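Local coordinates for protein mannosephosphate isomerase, putative (Archaeoglobus fulgidus, PDB 1ZX5) that probably interconverts mannose 6-phosphate and fructose 6-phosphate as a zinc-dependent, cupin-type mannose-6-phosphate isomerase of the type 1 family, at residues I62-F65 with S66-D70; G22-I25 with A26-G30. All coordinates share one frame; numbering follows the deposited sequence. Where two conformers were deposited one is given.

Both contacts are local, each made within one helix. Contact 2 comes first, in the short helix 24-28 that follows strand 15-17. It takes in the turn that ends this helix, before strand 36-41 begins. Contact 1 comes later, in helix 61-73, between strands 57-60 and 85-92. The two are in series; neither nests nor crosses. The centres of contacts 1 and 2 lie about 30 Å apart, and the nearest atoms of contacts 1 and 2 about 16 Å apart. Contact 2 packs its helix on strands 36-41 and 85-92 of the six-stranded antiparallel sheet. Contact 1 is a surface contact; from it Phe-65 meets Phe-83 and Arg-69 bonds to Phe-80, just before strand 85-92.

Contact 1 (I62-F65 with S66-D70)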
loop_
_atom_site.group_PDB
_atom_site.type_symbol
_atom_site.label_atom_id
_atom_site.label_comp_id
_atom_site.label_asym_id
_atom_site.label_seq_id
_atom_site.Cartn_x
_atom_site.Cartn_y
_atom_site.Cartn_z
ATOM N N ILE A 62 7.157 -14.637 6.338
ATOM C CA ILE A 62 7.740 -14.504 7.671
ATOM C C ILE A 62 8.977 -15.407 7.785
ATOM O O ILE A 62 10.024 -14.965 8.260
ATOM C CB ILE A 62 6.668 -14.746 8.763
ATOM C CG1 ILE A 62 5.681 -13.563 8.748
ATOM C CG2 ILE A 62 7.310 -14.961 10.147
ATOM C CD1 ILE A 62 4.525 -13.667 9.733
ATOM N N GLU A 63 8.850 -16.660 7.349
ATOM C CA GLU A 63 9.993 -17.558 7.279
ATOM C C GLU A 63 11.041 -16.955 6.344
ATOM O O GLU A 63 12.197 -16.781 6.736
ATOM C CB GLU A 63 9.574 -18.957 6.810
ATOM C CG GLU A 63 10.655 -20.025 6.967
ATOM C CD GLU A 63 10.176 -21.422 6.594
ATOM O OE1 GLU A 63 9.132 -21.865 7.120
ATOM O OE2 GLU A 63 10.853 -22.087 5.784
ATOM N N LEU A 64 10.624 -16.597 5.128
ATOM C CA LEU A 64 11.557 -16.023 4.145
ATOM C C LEU A 64 12.381 -14.868 4.740
ATOM O O LEU A 64 13.599 -14.828 4.590
ATOM C CB LEU A 64 10.826 -15.573 2.866
ATOM C CG LEU A 64 11.737 -15.013 1.762
ATOM C CD1 LEU A 64 12.510 -16.129 1.043
ATOM C CD2 LEU A 64 10.963 -14.177 0.772
ATOM N N PHE A 65 11.710 -13.956 5.437
ATOM C CA PHE A 65 12.380 -12.801 6.011
ATOM C C PHE A 65 13.328 -13.162 7.170
ATOM O O PHE A 65 14.423 -12.613 7.263
ATOM C CB PHE A 65 11.371 -11.719 6.423
ATOM C CG PHE A 65 12.012 -10.442 6.886
ATOM C CD1 PHE A 65 12.611 -9.576 5.974
ATOM C CD2 PHE A 65 12.037 -10.109 8.233
ATOM C CE1 PHE A 65 13.214 -8.389 6.397
ATOM C CE2 PHE A 65 12.640 -8.926 8.668
ATOM C CZ PHE A 65 13.223 -8.060 7.745
ATOM N N SER A 66 12.936 -14.085 8.046
ATOM C CA SER A 66 13.848 -14.467 9.129
ATOM C C SER A 66 15.110 -15.185 8.609
ATOM O O SER A 66 16.185 -15.025 9.178
ATOM C CB SER A 66 13.139 -15.270 10.235
ATOM O OG SER A 66 12.634 -16.497 9.745
ATOM N N LYS A 67 14.981 -15.932 7.514
ATOM C CA LYS A 67 16.120 -16.649 6.921
ATOM C C LYS A 67 16.970 -15.830 5.946
ATOM O O LYS A 67 18.152 -16.120 5.779
ATOM C CB LYS A 67 15.657 -17.924 6.217
ATOM C CG LYS A 67 15.115 -18.976 7.151
ATOM C CD LYS A 67 14.682 -20.228 6.403
ATOM C CE LYS A 67 14.096 -21.248 7.388
ATOM N NZ LYS A 67 14.013 -22.623 6.808
ATOM N N HIS A 68 16.378 -14.821 5.300
ATOM C CA HIS A 68 17.033 -14.150 4.165
ATOM C C HIS A 68 16.990 -12.632 4.251
ATOM O O HIS A 68 17.148 -11.919 3.253
ATOM C CB HIS A 68 16.432 -14.643 2.842
ATOM C CG HIS A 68 16.602 -16.114 2.629
ATOM N ND1 HIS A 68 17.825 -16.686 2.343
ATOM C CD2 HIS A 68 15.712 -17.133 2.689
ATOM C CE1 HIS A 68 17.676 -17.994 2.223
ATOM N NE2 HIS A 68 16.405 -18.292 2.428
ATOM N N ARG A 69 16.798 -12.154 5.467
ATOM C CA ARG A 69 16.642 -10.743 5.756
ATOM C C ARG A 69 17.705 -9.819 5.140
ATOM O O ARG A 69 17.349 -8.839 4.490
ATOM C CB ARG A 69 16.595 -10.590 7.266
ATOM C CG ARG A 69 16.871 -9.232 7.754
ATOM C CD ARG A 69 17.290 -9.294 9.202
ATOM N NE ARG A 69 18.000 -8.073 9.535
ATOM C CZ ARG A 69 17.427 -6.881 9.577
ATOM N NH1 ARG A 69 16.132 -6.759 9.317
ATOM N NH2 ARG A 69 18.144 -5.813 9.886
ATOM N N ASP A 70 18.987 -10.134 5.350
ATOM C CA ASP A 70 20.103 -9.318 4.840
ATOM C C ASP A 70 20.136 -9.278 3.316
ATOM O O ASP A 70 20.278 -8.212 2.733
ATOM C CB ASP A 70 21.464 -9.817 5.367
ATOM C CG ASP A 70 21.618 -9.651 6.880
ATOM O OD1 ASP A 70 20.760 -9.003 7.528
ATOM O OD2 ASP A 70 22.614 -10.175 7.430
#
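Glu-63 O takes two hydrogen bonds from the next turn of helix 61-73. Lys-67 N gives the main-chain bond, with Lys-67 N and Glu-63 O 3.0 Å apart. Ser-66 OG gives the second, 3.1 Å from Glu-63 O and well off to the side, at a C=O...donor angle of 117°. The Ser-66 hydroxyl sits between its own N and carbonyl carbon (chi1 63°), which turns it back to the preceding turn. Ser-66 N bonds to Ile-62 O at 3.0 Å.

The extended side chains of Glu-63 and Lys-67 run side by side in the same direction. In the conformer given, their ends form a long salt bridge, with Glu-63 OE2 and Lys-67 NZ 3.4 Å apart. The hydrogen bond within it is weak. Glu-63 has a second conformer, so this link is probably not constant.

Packing follows on another side of the helix. Arg-69 CB stands over the centre of the Phe-65 ring, a CH-pi contact with CB 4.2 Å from the centroid. Arg-69 NH1 lies 3.6 Å from Phe-65 CZ. The guanidinium turns its edge to the ring, and the two planes are nearly perpendicular (89°). Phe-83 meets the Phe-65 ring edge-to-face. An alanine in place of Phe-65 is likely to leave the Arg-69 chain without its aromatic support and Phe-83 without its ring partner. Leu-64 CD1 touches His-68 CD2 at 3.7 Å, the side chains crossing at about a right angle.

The chemistry is that of neighbouring helix turns at a protein surface. Opposite charges four residues apart can meet on one side. Elsewhere an aromatic ring supports the aliphatic part of an arginine whose charged end is held by Phe-80 O at NH1 and, at NE, by a salt bridge to neighbouring Asp-70.

Contact 2 (G22-I25 with A26-G30); sequences GEWI and ALLKG. With EDO (1,2-ethanediol), chain C; ACY (acetic acid), chain F.
Lys-29 NZ is gripped by several groups, with Ile-25 beside the root of its chain. An acetic acid molecule (ACY), probably from the crystallisation liquor, takes a hydrogen bond, with ACY OXT 2.8 Å from Lys-29 NZ. The same nitrogen hydrogen-bonds to Gly-272 O and forms a salt bridge with Glu-41, while Tyr-273 adds a cation-pi contact. Lys-29 CG lies 3.4 Å from Ile-25 O. Beyond CG the chain bends (chi2 -63°) and leads NZ away from the helix. Ile-25 O accepts the main-chain bond of Lys-29 N at 3.0 Å.

Leu-28 N bonds to Trp-24 O at 2.9 Å. Leu-28 CD1 lies over one indole face, offset toward the rim. It is 3.9 Å from the centroid of the Trp-24 six-membered ring, a CH-pi contact. At the ring edge, in its plane, Trp-24 NE1 donates to O1 of an ethanediol, with NE1 and O1 3.3 Å apart.

Water 1 bridges the start of the helix. The water accepts from Ala-26 N at 3.0 Å and can donate to Gly-22 O, though other acceptors compete for its protons. A Schellman motif closes the other end. Gly-30, at positive phi (85°), is its C-prime residue. Gly-30 N reaches back to Leu-27 O at 3.1 Å, and Phe-31 N to Ala-26 O completes the motif.

Helix 24-28 lies against the six-stranded antiparallel sheet. Ile-25 packs on Ile-36 and Ser-39 of strand 36-41. Leu-28 touches Leu-89 and Trp-24 touches Asp-91, both of strand 85-92. Leu-28 also touches Arg-271, so the helix meets the loop carrying Gly-272 and Tyr-273.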
loop_
_atom_site.group_PDB
_atom_site.type_symbol
_atom_site.label_atom_id
_atom_site.label_comp_id
_atom_site.label_asym_id
_atom_site.label_seq_id
_atom_site.Cartn_x
_atom_site.Cartn_y
_atom_site.Cartn_z
ATOM N N GLY A 22 -15.793 -4.378 -4.124
ATOM C CA GLY A 22 -16.582 -4.686 -5.318
ATOM C C GLY A 22 -16.054 -5.929 -6.016
ATOM O O GLY A 22 -15.750 -6.918 -5.355
ATOM N N GLU A 23 -15.919 -5.863 -7.345
ATOM C CA GLU A 23 -15.504 -7.004 -8.170
ATOM C C GLU A 23 -14.084 -6.934 -8.707
ATOM O O GLU A 23 -13.591 -7.917 -9.272
ATOM C CB GLU A 23 -16.470 -7.190 -9.348
ATOM C CG GLU A 23 -17.834 -7.662 -8.916
ATOM C CD GLU A 23 -18.797 -7.879 -10.077
ATOM O OE1 GLU A 23 -19.840 -7.191 -10.105
ATOM O OE2 GLU A 23 -18.539 -8.755 -10.926
ATOM N N TRP A 24 -13.440 -5.778 -8.551
ATOM C CA TRP A 24 -12.181 -5.461 -9.262
ATOM C C TRP A 24 -11.038 -6.409 -8.906
ATOM O O TRP A 24 -10.355 -6.934 -9.784
ATOM C CB TRP A 24 -11.777 -3.989 -8.998
ATOM C CG TRP A 24 -10.410 -3.576 -9.522
ATOM C CD1 TRP A 24 -9.996 -3.550 -10.846
ATOM C CD2 TRP A 24 -9.298 -3.073 -8.750
ATOM N NE1 TRP A 24 -8.700 -3.087 -10.924
ATOM C CE2 TRP A 24 -8.250 -2.780 -9.666
ATOM C CE3 TRP A 24 -9.091 -2.835 -7.379
ATOM C CZ2 TRP A 24 -7.008 -2.281 -9.253
ATOM C CZ3 TRP A 24 -7.853 -2.347 -6.956
ATOM C CH2 TRP A 24 -6.826 -2.070 -7.897
ATOM N N ILE A 25 -10.830 -6.626 -7.611
ATOM C CA ILE A 25 -9.714 -7.458 -7.162
ATOM C C ILE A 25 -9.825 -8.919 -7.646
ATOM O O ILE A 25 -8.880 -9.431 -8.246
ATOM C CB ILE A 25 -9.492 -7.359 -5.640
ATOM C CG1 ILE A 25 -8.933 -5.964 -5.306
ATOM C CG2 ILE A 25 -8.537 -8.486 -5.163
ATOM C CD1 ILE A 25 -8.852 -5.669 -3.837
ATOM N N ALA A 26 -10.962 -9.570 -7.409
ATOM C CA ALA A 26 -11.137 -10.953 -7.871
ATOM C C ALA A 26 -10.872 -11.052 -9.375
ATOM O O ALA A 26 -10.242 -12.004 -9.840
ATOM C CB ALA A 26 -12.525 -11.478 -7.536
ATOM N N LEU A 27 -11.328 -10.048 -10.124
ATOM C CA LEU A 27 -11.125 -10.014 -11.567
ATOM C C LEU A 27 -9.645 -9.897 -11.934
ATOM O O LEU A 27 -9.190 -10.598 -12.833
ATOM C CB LEU A 27 -11.952 -8.904 -12.217
ATOM C CG LEU A 27 -12.379 -9.247 -13.646
ATOM C CD1 LEU A 27 -13.600 -10.189 -13.626
ATOM C CD2 LEU A 27 -12.667 -7.973 -14.463
ATOM N N LEU A 28 -8.896 -9.043 -11.231
ATOM C CA LEU A 28 -7.435 -9.010 -11.374
ATOM C C LEU A 28 -6.835 -10.393 -11.189
ATOM O O LEU A 28 -5.936 -10.769 -11.928
ATOM C CB LEU A 28 -6.784 -8.060 -10.364
ATOM C CG LEU A 28 -6.915 -6.557 -10.615
ATOM C CD1 LEU A 28 -6.274 -5.797 -9.479
ATOM C CD2 LEU A 28 -6.321 -6.177 -11.968
ATOM N N LYS A 29 -7.342 -11.139 -10.208
ATOM C CA LYS A 29 -6.813 -12.456 -9.864
ATOM C C LYS A 29 -7.503 -13.597 -10.618
ATOM O O LYS A 29 -7.371 -14.762 -10.228
ATOM C CB LYS A 29 -6.894 -12.699 -8.348
ATOM C CG LYS A 29 -6.326 -11.573 -7.482
ATOM C CD LYS A 29 -4.840 -11.375 -7.711
ATOM C CE LYS A 29 -4.266 -10.327 -6.767
ATOM N NZ LYS A 29 -2.782 -10.257 -6.965
ATOM N N GLY A 30 -8.252 -13.263 -11.672
ATOM C CA GLY A 30 -8.779 -14.262 -12.605
ATOM C C GLY A 30 -10.087 -14.946 -12.251
ATOM O O GLY A 30 -10.390 -16.001 -12.808
HETATM C C1 EDO C . -5.321 -1.321 -13.187
HETATM O O1 EDO C . -6.659 -1.861 -13.180
HETATM C C2 EDO C . -4.523 -1.890 -12.006
HETATM O O2 EDO C . -3.983 -3.171 -12.334
HETATM C C ACY F . -1.923 -13.721 -6.071
HETATM O O ACY F . -2.836 -14.492 -6.470
HETATM O OXT ACY F . -2.117 -12.584 -5.601
HETATM C CH3 ACY F . -0.505 -14.200 -6.164
HETATM O O HOH W 1 -13.512 -8.761 -6.018
#